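Local coordinates for dihydrodipicolinate synthase (PDB 3D0C), which probably catalyses the formation of 4-hydroxy-tetrahydrodipicolinate, a step of lysine biosynthesis, in a TIM-barrel fold, at residues D152-L157 with I166-N171; Q174-V179 with Y204-V209; M268-L273 with L291-L296; V39-Q44 with V218-S223. The protein carries 1 engineered substitution. All blocks are in the same frame, centred on the assembly; numbering follows the deposited sequence.

Contact 1: D152-L157 with I166-N171; sequences DVIKEL and IKYAIN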
# COMPACT_ATOMS: atom_id res chain seq x y z
N ASP A 152 -8.62 6.36 18.31
CA ASP A 152 -9.75 5.66 18.92
C ASP A 152 -9.91 4.26 18.32
O ASP A 152 -10.60 3.42 18.88
CB ASP A 152 -11.04 6.45 18.72
CG ASP A 152 -11.08 7.74 19.52
OD1 ASP A 152 -10.41 7.84 20.57
OD2 ASP A 152 -11.81 8.65 19.10
N VAL A 153 -9.29 4.02 17.16
CA VAL A 153 -9.34 2.70 16.54
C VAL A 153 -8.63 1.74 17.49
O VAL A 153 -9.09 0.63 17.76
CB VAL A 153 -8.59 2.67 15.18
CG1 VAL A 153 -8.43 1.22 14.69
CG2 VAL A 153 -9.35 3.50 14.16
N ILE A 154 -7.49 2.21 18.00
CA ILE A 154 -6.68 1.45 18.94
C ILE A 154 -7.46 1.27 20.25
O ILE A 154 -7.55 0.16 20.77
CB ILE A 154 -5.34 2.18 19.24
CG1 ILE A 154 -4.43 2.15 18.01
CG2 ILE A 154 -4.65 1.52 20.43
CD1 ILE A 154 -3.20 3.03 18.14
N LYS A 155 -8.02 2.36 20.76
CA LYS A 155 -8.78 2.34 22.01
C LYS A 155 -9.93 1.35 21.95
O LYS A 155 -10.18 0.60 22.90
CB LYS A 155 -9.31 3.75 22.31
CG LYS A 155 -8.21 4.76 22.60
CD LYS A 155 -8.71 6.20 22.66
CE LYS A 155 -9.75 6.41 23.75
NZ LYS A 155 -10.16 7.84 23.82
N GLU A 156 -10.63 1.34 20.82
CA GLU A 156 -11.75 0.44 20.58
C GLU A 156 -11.33 -1.04 20.62
O GLU A 156 -12.04 -1.88 21.17
CB GLU A 156 -12.37 0.75 19.22
CG GLU A 156 -13.24 -0.35 18.66
CD GLU A 156 -14.69 -0.17 19.03
OE1 GLU A 156 -14.98 -0.02 20.24
OE2 GLU A 156 -15.54 -0.18 18.12
N LEU A 157 -10.17 -1.34 20.04
CA LEU A 157 -9.68 -2.71 19.98
C LEU A 157 -8.88 -3.23 21.17
O LEU A 157 -8.83 -4.44 21.40
CB LEU A 157 -8.83 -2.88 18.72
CG LEU A 157 -9.53 -2.59 17.39
CD1 LEU A 157 -8.49 -2.52 16.28
CD2 LEU A 157 -10.56 -3.68 17.10
N ILE A 166 0.81 -2.80 20.17
CA ILE A 166 0.66 -1.83 19.09
C ILE A 166 2.04 -1.30 18.75
O ILE A 166 2.73 -0.75 19.61
CB ILE A 166 -0.19 -0.60 19.48
CG1 ILE A 166 -1.59 -1.01 19.95
CG2 ILE A 166 -0.32 0.33 18.27
CD1 ILE A 166 -2.44 -1.63 18.85
N LYS A 167 2.46 -1.48 17.50
CA LYS A 167 3.73 -0.92 17.06
C LYS A 167 3.29 0.44 16.52
O LYS A 167 2.92 0.57 15.36
CB LYS A 167 4.37 -1.76 15.95
CG LYS A 167 5.15 -2.95 16.46
CD LYS A 167 5.81 -3.70 15.31
CE LYS A 167 6.73 -4.78 15.83
NZ LYS A 167 5.98 -5.80 16.62
N TYR A 168 3.31 1.44 17.40
CA TYR A 168 2.87 2.78 17.05
C TYR A 168 3.92 3.45 16.18
O TYR A 168 5.04 3.70 16.63
CB TYR A 168 2.62 3.62 18.31
CG TYR A 168 1.67 4.78 18.09
CD1 TYR A 168 0.29 4.57 18.07
CD2 TYR A 168 2.15 6.07 17.85
CE1 TYR A 168 -0.59 5.62 17.83
CE2 TYR A 168 1.27 7.13 17.60
CZ TYR A 168 -0.10 6.89 17.59
OH TYR A 168 -0.98 7.93 17.34
N ALA A 169 3.56 3.76 14.94
CA ALA A 169 4.51 4.36 14.01
C ALA A 169 4.15 5.75 13.49
O ALA A 169 4.56 6.11 12.39
CB ALA A 169 4.75 3.41 12.83
N ILE A 170 3.39 6.51 14.27
CA ILE A 170 3.05 7.88 13.88
C ILE A 170 3.95 8.76 14.76
O ILE A 170 3.80 8.77 15.98
CB ILE A 170 1.56 8.19 14.17
CG1 ILE A 170 0.67 7.29 13.29
CG2 ILE A 170 1.27 9.67 13.90
CD1 ILE A 170 -0.82 7.41 13.58
N ASN A 171 4.90 9.48 14.15
CA ASN A 171 5.81 10.30 14.93
C ASN A 171 5.23 11.61 15.45
O ASN A 171 5.76 12.69 15.22
CB ASN A 171 7.11 10.54 14.16
CG ASN A 171 7.90 9.26 13.96
OD1 ASN A 171 7.92 8.38 14.83
ND2 ASN A 171 8.56 9.13 12.81
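Tyr168 OH is hydrogen-bonded to Asp151 OD1, and the flank of the same ring meets Ile154 on helix 152-157. CG of Tyr168 stands anti to the backbone N (chi1 -157°), and the ring reaches out from the end of strand 163-168 towards the helix. The ring presents its edge: Ile154 CD1 lies near the ring plane, 3.7 Å from Tyr168 CE1 and 3.8 Å from Tyr168 CD1, with the two side chains at about a right angle. Both branches of Ile154 also meet Ile166. Ile154 CG2 comes within 4.0 Å of Ile166 CG1, while Ile154 CD1 sits 3.9 Å from Ile166 CG2, so that this one methyl touches both the isoleucine and the tyrosine. Val179 of the following helix and Phe144 of the preceding strand also touch Ile154, placing it in the layer between barrel strands and outer helices. The contact belongs to the beta-alpha-beta unit of strand 140-144, helix 152-157 and strand 163-168, whose Lys167 is the predicted Schiff-base residue. Buried hydrocarbon thus makes the whole interface between the segments, while the phenol oxygen at its border is satisfied by a carboxylate, a bond that would be expected to limit rotation of the ring.

Contact 2: Q174-V179 with Y204-V209; sequences QRVTQV and YHAGAV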
# COMPACT_ATOMS: atom_id res chain seq x y z
N GLN A 174 2.60 14.01 20.77
CA GLN A 174 1.40 14.37 21.53
C GLN A 174 0.43 13.18 21.48
O GLN A 174 -0.11 12.76 22.50
CB GLN A 174 0.72 15.60 20.94
CG GLN A 174 1.54 16.89 20.93
CD GLN A 174 1.78 17.47 22.32
OE1 GLN A 174 1.01 17.23 23.25
NE2 GLN A 174 2.85 18.25 22.46
N ARG A 175 0.20 12.66 20.27
CA ARG A 175 -0.70 11.54 20.08
C ARG A 175 -0.25 10.27 20.78
O ARG A 175 -1.07 9.55 21.36
CB ARG A 175 -0.89 11.23 18.58
CG ARG A 175 -1.83 12.18 17.87
CD ARG A 175 -2.07 11.79 16.42
NE ARG A 175 -2.74 10.50 16.26
CZ ARG A 175 -3.27 10.08 15.12
NH1 ARG A 175 -3.22 10.85 14.04
NH2 ARG A 175 -3.86 8.89 15.05
N VAL A 176 1.05 9.97 20.71
CA VAL A 176 1.53 8.76 21.34
C VAL A 176 1.32 8.81 22.84
O VAL A 176 0.96 7.81 23.46
CB VAL A 176 3.02 8.48 21.04
CG1 VAL A 176 3.92 9.55 21.63
CG2 VAL A 176 3.40 7.11 21.59
N THR A 177 1.53 9.99 23.43
CA THR A 177 1.35 10.15 24.86
C THR A 177 -0.13 10.00 25.22
O THR A 177 -0.49 9.33 26.18
CB THR A 177 1.85 11.54 25.33
OG1 THR A 177 3.23 11.68 24.98
CG2 THR A 177 1.69 11.69 26.84
N GLN A 178 -1.00 10.62 24.43
CA GLN A 178 -2.44 10.53 24.68
C GLN A 178 -2.99 9.10 24.62
O GLN A 178 -3.60 8.63 25.58
CB GLN A 178 -3.20 11.39 23.68
CG GLN A 178 -2.99 12.88 23.83
CD GLN A 178 -3.41 13.63 22.58
OE1 GLN A 178 -4.26 13.16 21.81
NE2 GLN A 178 -2.83 14.80 22.36
N VAL A 179 -2.76 8.41 23.51
CA VAL A 179 -3.28 7.05 23.38
C VAL A 179 -2.78 6.12 24.49
O VAL A 179 -3.55 5.31 25.02
CB VAL A 179 -2.97 6.45 21.98
CG1 VAL A 179 -1.49 6.14 21.84
CG2 VAL A 179 -3.80 5.20 21.76
N TYR A 204 9.79 6.46 24.62
CA TYR A 204 10.02 5.87 25.94
C TYR A 204 9.64 6.83 27.04
O TYR A 204 9.00 6.45 28.02
CB TYR A 204 11.48 5.46 26.11
CG TYR A 204 11.72 3.99 25.91
CD1 TYR A 204 11.59 3.41 24.65
CD2 TYR A 204 12.05 3.16 26.99
CE1 TYR A 204 11.79 2.04 24.46
CE2 TYR A 204 12.24 1.79 26.81
CZ TYR A 204 12.11 1.24 25.54
OH TYR A 204 12.30 -0.11 25.34
N HIS A 205 10.04 8.08 26.89
CA HIS A 205 9.70 9.09 27.88
C HIS A 205 8.18 9.19 27.96
O HIS A 205 7.63 9.50 29.02
CB HIS A 205 10.30 10.45 27.50
CG HIS A 205 9.84 11.56 28.39
ND1 HIS A 205 10.17 11.62 29.73
CD2 HIS A 205 9.05 12.63 28.15
CE1 HIS A 205 9.59 12.68 30.27
NE2 HIS A 205 8.91 13.31 29.33
N ALA A 206 7.51 8.93 26.84
CA ALA A 206 6.05 9.00 26.78
C ALA A 206 5.36 7.77 27.38
O ALA A 206 4.19 7.83 27.76
CB ALA A 206 5.59 9.21 25.32
N GLY A 207 6.08 6.66 27.47
CA GLY A 207 5.50 5.46 28.04
C GLY A 207 5.75 4.16 27.29
O GLY A 207 5.45 3.08 27.80
N ALA A 208 6.30 4.25 26.08
CA ALA A 208 6.57 3.04 25.30
C ALA A 208 7.51 2.12 26.08
O ALA A 208 8.28 2.59 26.91
CB ALA A 208 7.19 3.41 23.95
N VAL A 209 7.42 0.82 25.82
CA VAL A 209 8.24 -0.16 26.54
C VAL A 209 9.20 -0.94 25.65
O VAL A 209 9.89 -1.85 26.11
CB VAL A 209 7.34 -1.17 27.28
CG1 VAL A 209 6.38 -0.44 28.21
CG2 VAL A 209 6.56 -2.01 26.27
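Ala206, in the last turn of helix 196-206, meets Val176 and Thr177 of helix 173-182, two successive outer helices of the TIM barrel. Along 204-209, Tyr204 comes first and serves another neighbour: its ring packs on Leu227 and Leu230 of helix 220-232, and Ala208 O stands 3.7 Å above the plane of the Tyr204 ring, over its centre. Ala206 follows and makes the whole contact through a single methyl. Its CB points at helix 173-182, and the two backbones come close, with Thr177 CA and Ala206 CA 5.2 Å apart. At this separation the alanine methyl reaches the facing helix directly. Gly207 then leaves the helical conformation with phi 135°, in a Schellman motif; one bond back into the last turn runs from Gly207 N to Tyr204 O at 3.0 Å. Ala208 packs back on Phe203, which Val176 also touches, and Val209, just before strand 210-213, makes a backbone hydrogen bond to Phe191 of strand 190-193. On the facing helix, Val176 CG1 lies between its own backbone N and carbonyl carbon (chi1 65°) and approaches Ala206 CB to 4.1 Å. Thr177 OG1, hydrogen-bonded to Ile173 O one turn earlier, sits 3.4 Å from Ala206 CB.

Contact 3: M268-L273 with L291-L296; sequences MEQLGL and LELEEL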
# COMPACT_ATOMS: atom_id res chain seq x y z
N MSE A 268 25.54 -4.31 5.41
CA MSE A 268 25.89 -5.67 5.79
C MSE A 268 26.99 -6.19 4.87
O MSE A 268 27.99 -6.74 5.33
CB MSE A 268 24.66 -6.58 5.72
CG MSE A 268 23.62 -6.30 6.80
SE MSE A 268 22.02 -7.40 6.64
CE MSE A 268 22.75 -9.07 7.27
N GLU A 269 26.80 -6.02 3.56
CA GLU A 269 27.79 -6.48 2.59
C GLU A 269 29.15 -5.85 2.87
O GLU A 269 30.17 -6.54 2.86
CB GLU A 269 27.35 -6.15 1.16
CG GLU A 269 26.25 -7.04 0.62
CD GLU A 269 26.67 -8.50 0.51
OE1 GLU A 269 27.80 -8.77 0.04
OE2 GLU A 269 25.88 -9.39 0.90
N GLN A 270 29.17 -4.54 3.10
CA GLN A 270 30.41 -3.83 3.39
C GLN A 270 31.09 -4.41 4.63
O GLN A 270 32.30 -4.30 4.79
CB GLN A 270 30.15 -2.34 3.59
CG GLN A 270 29.96 -1.55 2.30
CD GLN A 270 29.84 -0.06 2.54
OE1 GLN A 270 30.63 0.53 3.27
NE2 GLN A 270 28.84 0.56 1.92
N LEU A 271 30.29 -5.04 5.49
CA LEU A 271 30.82 -5.65 6.71
C LEU A 271 31.07 -7.14 6.49
O LEU A 271 31.41 -7.86 7.43
CB LEU A 271 29.85 -5.46 7.88
CG LEU A 271 29.65 -4.04 8.43
CD1 LEU A 271 28.84 -4.12 9.72
CD2 LEU A 271 30.99 -3.38 8.72
N GLY A 272 30.89 -7.59 5.26
CA GLY A 272 31.13 -8.98 4.94
C GLY A 272 30.02 -9.93 5.31
O GLY A 272 30.24 -11.14 5.43
N LEU A 273 28.82 -9.39 5.51
CA LEU A 273 27.67 -10.22 5.87
C LEU A 273 26.86 -10.49 4.61
O LEU A 273 26.77 -9.64 3.72
CB LEU A 273 26.81 -9.52 6.92
CG LEU A 273 27.44 -9.30 8.30
CD1 LEU A 273 26.44 -8.63 9.22
CD2 LEU A 273 27.88 -10.64 8.88
N LEU A 291 28.45 6.56 -0.91
CA LEU A 291 29.61 7.20 -0.30
C LEU A 291 29.30 7.63 1.14
O LEU A 291 30.11 7.42 2.05
CB LEU A 291 30.02 8.42 -1.14
CG LEU A 291 31.19 9.27 -0.63
CD1 LEU A 291 32.42 8.40 -0.40
CD2 LEU A 291 31.48 10.37 -1.65
N GLU A 292 28.12 8.21 1.34
CA GLU A 292 27.73 8.65 2.67
C GLU A 292 27.69 7.48 3.65
O GLU A 292 28.10 7.62 4.81
CB GLU A 292 26.36 9.33 2.64
CG GLU A 292 26.42 10.81 2.31
CD GLU A 292 25.17 11.56 2.75
OE1 GLU A 292 24.78 11.42 3.93
OE2 GLU A 292 24.60 12.29 1.92
N LEU A 293 27.21 6.33 3.18
CA LEU A 293 27.14 5.15 4.04
C LEU A 293 28.54 4.66 4.38
O LEU A 293 28.84 4.32 5.53
CB LEU A 293 26.35 4.05 3.34
CG LEU A 293 26.28 2.71 4.09
CD1 LEU A 293 25.69 2.92 5.48
CD2 LEU A 293 25.45 1.74 3.29
N GLU A 294 29.41 4.60 3.37
CA GLU A 294 30.78 4.14 3.57
C GLU A 294 31.49 5.01 4.60
O GLU A 294 32.21 4.50 5.46
CB GLU A 294 31.54 4.15 2.24
CG GLU A 294 30.92 3.27 1.15
CD GLU A 294 31.68 3.32 -0.17
OE1 GLU A 294 32.44 4.29 -0.39
OE2 GLU A 294 31.52 2.39 -0.98
N GLU A 295 31.27 6.32 4.53
CA GLU A 295 31.89 7.25 5.46
C GLU A 295 31.36 7.04 6.88
O GLU A 295 32.12 7.15 7.85
CB GLU A 295 31.63 8.69 5.04
CG GLU A 295 32.09 9.02 3.62
CD GLU A 295 31.97 10.50 3.30
OE1 GLU A 295 30.85 11.04 3.38
OE2 GLU A 295 33.00 11.12 2.96
N LEU A 296 30.06 6.77 7.01
CA LEU A 296 29.47 6.54 8.32
C LEU A 296 30.10 5.30 8.95
O LEU A 296 30.44 5.30 10.14
CB LEU A 296 27.95 6.33 8.22
CG LEU A 296 27.24 5.85 9.49
CD1 LEU A 296 27.54 6.78 10.65
CD2 LEU A 296 25.74 5.77 9.24
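The backbones approach most closely where Gln270, in the last turn of helix 260-270, faces Glu294 on helix 287-303, their CA atoms 8.0 Å apart. The gap is bridged by the side chain of Gln270, whose CB points at the other helix and whose chain runs extended beyond CG (chi2 -175°). Its terminal amide settles against the aliphatic part of Glu294: Gln270 OE1 and Gln270 NE2 each lie 3.5 Å from Glu294 CG. The two side chains cross at about a right angle, and the amide and carboxylate planes are turned 88° apart. Gln270 OE1 also comes within 3.6 Å of Glu294 CA, whereas Gln270 NE2 brushes Leu293 CD2 at 3.8 Å. No hydrogen bond links the segments; two polar side chains meet here mainly by van der Waals contact. Leu296, one turn further on, packs against Pro247 and Phe248 of helix 235-257, tying a third helix to the group. Directly after Gln270 the helix stops: Leu273 N donates to Met268 O at 2.8 Å, and Gly272 N to Glu269 O at 2.7 Å. Glu269 OE2 then takes the backbone N-H groups of Ala275 and Gly276, which probably steadies the chain as it leaves the helix. With Gly272 at positive phi, this is a Schellman motif, ending one helix within the helical C-terminal region that follows the barrel in enzymes of this family.

Contact 4: V39-Q44 with V218-S223; sequences VEFLLQ and VFPQKS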
# COMPACT_ATOMS: atom_id res chain seq x y z
N VAL A 39 19.20 -14.74 10.69
CA VAL A 39 18.42 -15.10 11.86
C VAL A 39 19.36 -15.52 13.00
O VAL A 39 19.16 -15.14 14.16
CB VAL A 39 17.44 -16.26 11.53
CG1 VAL A 39 16.72 -16.73 12.78
CG2 VAL A 39 16.42 -15.78 10.49
N GLU A 40 20.39 -16.31 12.67
CA GLU A 40 21.36 -16.76 13.67
C GLU A 40 22.11 -15.56 14.24
O GLU A 40 22.35 -15.47 15.44
CB GLU A 40 22.38 -17.72 13.04
CG GLU A 40 21.87 -19.14 12.82
CD GLU A 40 21.29 -19.77 14.07
OE1 GLU A 40 21.79 -19.46 15.18
OE2 GLU A 40 20.35 -20.57 13.96
N PHE A 41 22.48 -14.63 13.36
CA PHE A 41 23.19 -13.42 13.74
C PHE A 41 22.40 -12.64 14.77
O PHE A 41 22.95 -12.18 15.77
CB PHE A 41 23.42 -12.54 12.51
CG PHE A 41 24.10 -11.24 12.80
CD1 PHE A 41 25.49 -11.17 12.90
CD2 PHE A 41 23.36 -10.08 12.98
CE1 PHE A 41 26.13 -9.96 13.18
CE2 PHE A 41 23.98 -8.86 13.25
CZ PHE A 41 25.37 -8.80 13.35
N LEU A 42 21.10 -12.48 14.51
CA LEU A 42 20.21 -11.76 15.41
C LEU A 42 20.10 -12.47 16.76
O LEU A 42 20.17 -11.83 17.81
CB LEU A 42 18.83 -11.62 14.77
CG LEU A 42 18.75 -10.69 13.55
CD1 LEU A 42 17.42 -10.88 12.84
CD2 LEU A 42 18.93 -9.24 14.01
N LEU A 43 19.92 -13.78 16.74
CA LEU A 43 19.80 -14.53 17.98
C LEU A 43 21.10 -14.52 18.79
O LEU A 43 21.07 -14.40 20.01
CB LEU A 43 19.38 -15.98 17.69
CG LEU A 43 17.98 -16.17 17.11
CD1 LEU A 43 17.78 -17.61 16.70
CD2 LEU A 43 16.94 -15.76 18.16
N GLN A 44 22.23 -14.66 18.10
CA GLN A 44 23.52 -14.67 18.78
C GLN A 44 23.81 -13.34 19.44
O GLN A 44 24.57 -13.26 20.40
CB GLN A 44 24.64 -15.00 17.77
CG GLN A 44 26.05 -14.86 18.33
CD GLN A 44 26.26 -15.65 19.61
OE1 GLN A 44 26.06 -16.87 19.65
NE2 GLN A 44 26.68 -14.96 20.67
N VAL A 218 22.89 -5.24 11.57
CA VAL A 218 24.25 -4.82 11.25
C VAL A 218 25.09 -4.51 12.48
O VAL A 218 26.22 -5.00 12.61
CB VAL A 218 24.21 -3.57 10.36
CG1 VAL A 218 25.57 -3.33 9.73
CG2 VAL A 218 23.13 -3.72 9.31
N PHE A 219 24.56 -3.68 13.37
CA PHE A 219 25.26 -3.29 14.59
C PHE A 219 24.34 -3.45 15.79
O PHE A 219 23.98 -2.48 16.46
CB PHE A 219 25.71 -1.82 14.50
CG PHE A 219 26.88 -1.60 13.60
CD1 PHE A 219 28.16 -1.99 13.99
CD2 PHE A 219 26.72 -1.00 12.36
CE1 PHE A 219 29.26 -1.78 13.15
CE2 PHE A 219 27.81 -0.79 11.51
CZ PHE A 219 29.08 -1.18 11.91
N PRO A 220 23.94 -4.70 16.09
CA PRO A 220 23.04 -4.95 17.23
C PRO A 220 23.53 -4.39 18.57
O PRO A 220 22.72 -4.02 19.42
CB PRO A 220 22.92 -6.47 17.24
CG PRO A 220 24.27 -6.90 16.75
CD PRO A 220 24.48 -5.96 15.57
N GLN A 221 24.85 -4.35 18.76
CA GLN A 221 25.41 -3.86 20.02
C GLN A 221 25.04 -2.39 20.28
O GLN A 221 24.88 -1.99 21.43
CB GLN A 221 26.95 -4.03 20.04
CG GLN A 221 27.42 -5.47 19.78
CD GLN A 221 28.91 -5.71 20.11
OE1 GLN A 221 29.78 -4.93 19.70
NE2 GLN A 221 29.19 -6.79 20.82
N LYS A 222 24.90 -1.60 19.22
CA LYS A 222 24.52 -0.20 19.38
C LYS A 222 23.05 -0.11 19.79
O LYS A 222 22.68 0.64 20.69
CB LYS A 222 24.74 0.58 18.08
CG LYS A 222 26.20 0.78 17.70
CD LYS A 222 26.33 1.60 16.42
CE LYS A 222 27.78 1.75 15.98
NZ LYS A 222 28.62 2.50 16.96
N SER A 223 22.22 -0.89 19.11
CA SER A 223 20.79 -0.93 19.39
C SER A 223 20.56 -1.38 20.83
O SER A 223 19.69 -0.83 21.52
CB SER A 223 20.09 -1.91 18.44
OG SER A 223 20.21 -1.48 17.10
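With CG anti to the backbone N (chi1 178°) and the ring plane nearly perpendicular to the plane of CA, CB and CG (chi2 83°), Phe41 projects from helix 32-44 towards Pro220, at the start of helix 220-232. These helices follow the first and last strands of the TIM barrel, so the contact lies where the ring of outer helices closes on itself. The far end of the phenyl ring does the touching: Phe41 CZ and Phe41 CE2 each come to 3.7 Å from Pro220 CD, with the two side chains at about a right angle. Pro220 CG follows, 4.0 Å from Phe41 CE2. Having no N-H to donate, proline suits this first-turn position, directly after Phe219 at the N-cap; the first turn is marked by Lys222 N bonding to Phe219 O at 3.0 Å. Val218 turns its side chain from Phe41 towards Ala267 and Met268 of helix 260-270, about 9 Å from the side chain of Thr56, a predicted pyruvate-binding residue. Asn45 borders the contact too, touching Pro220 while its ND2 is hydrogen-bonded to Phe41 O. What Val218 offers the ring is its backbone, its carbonyl O lying 4.0 Å from Phe41 CZ.

From the N terminus, helix 32-44 opens contact 4, whose loop closes only at 218-223, after all eight barrel strands have passed; it joins the helices that follow the first and eighth strands. Contacts 1 and 2 nest in series inside that loop: contact 1 closes the short helix-to-strand connection between 152-157 and 166-171, and contact 2 then links helices 173-182 and 196-206. These two touch through Tyr168 and Val176, and through Ile154 and Val179. Contact 3 opens after contact 4 has closed and ties together C-terminal helices. It adjoins contact 4, where Leu271 and Met268 pack on Val218, while contact 1 lies across the chain's centre from both.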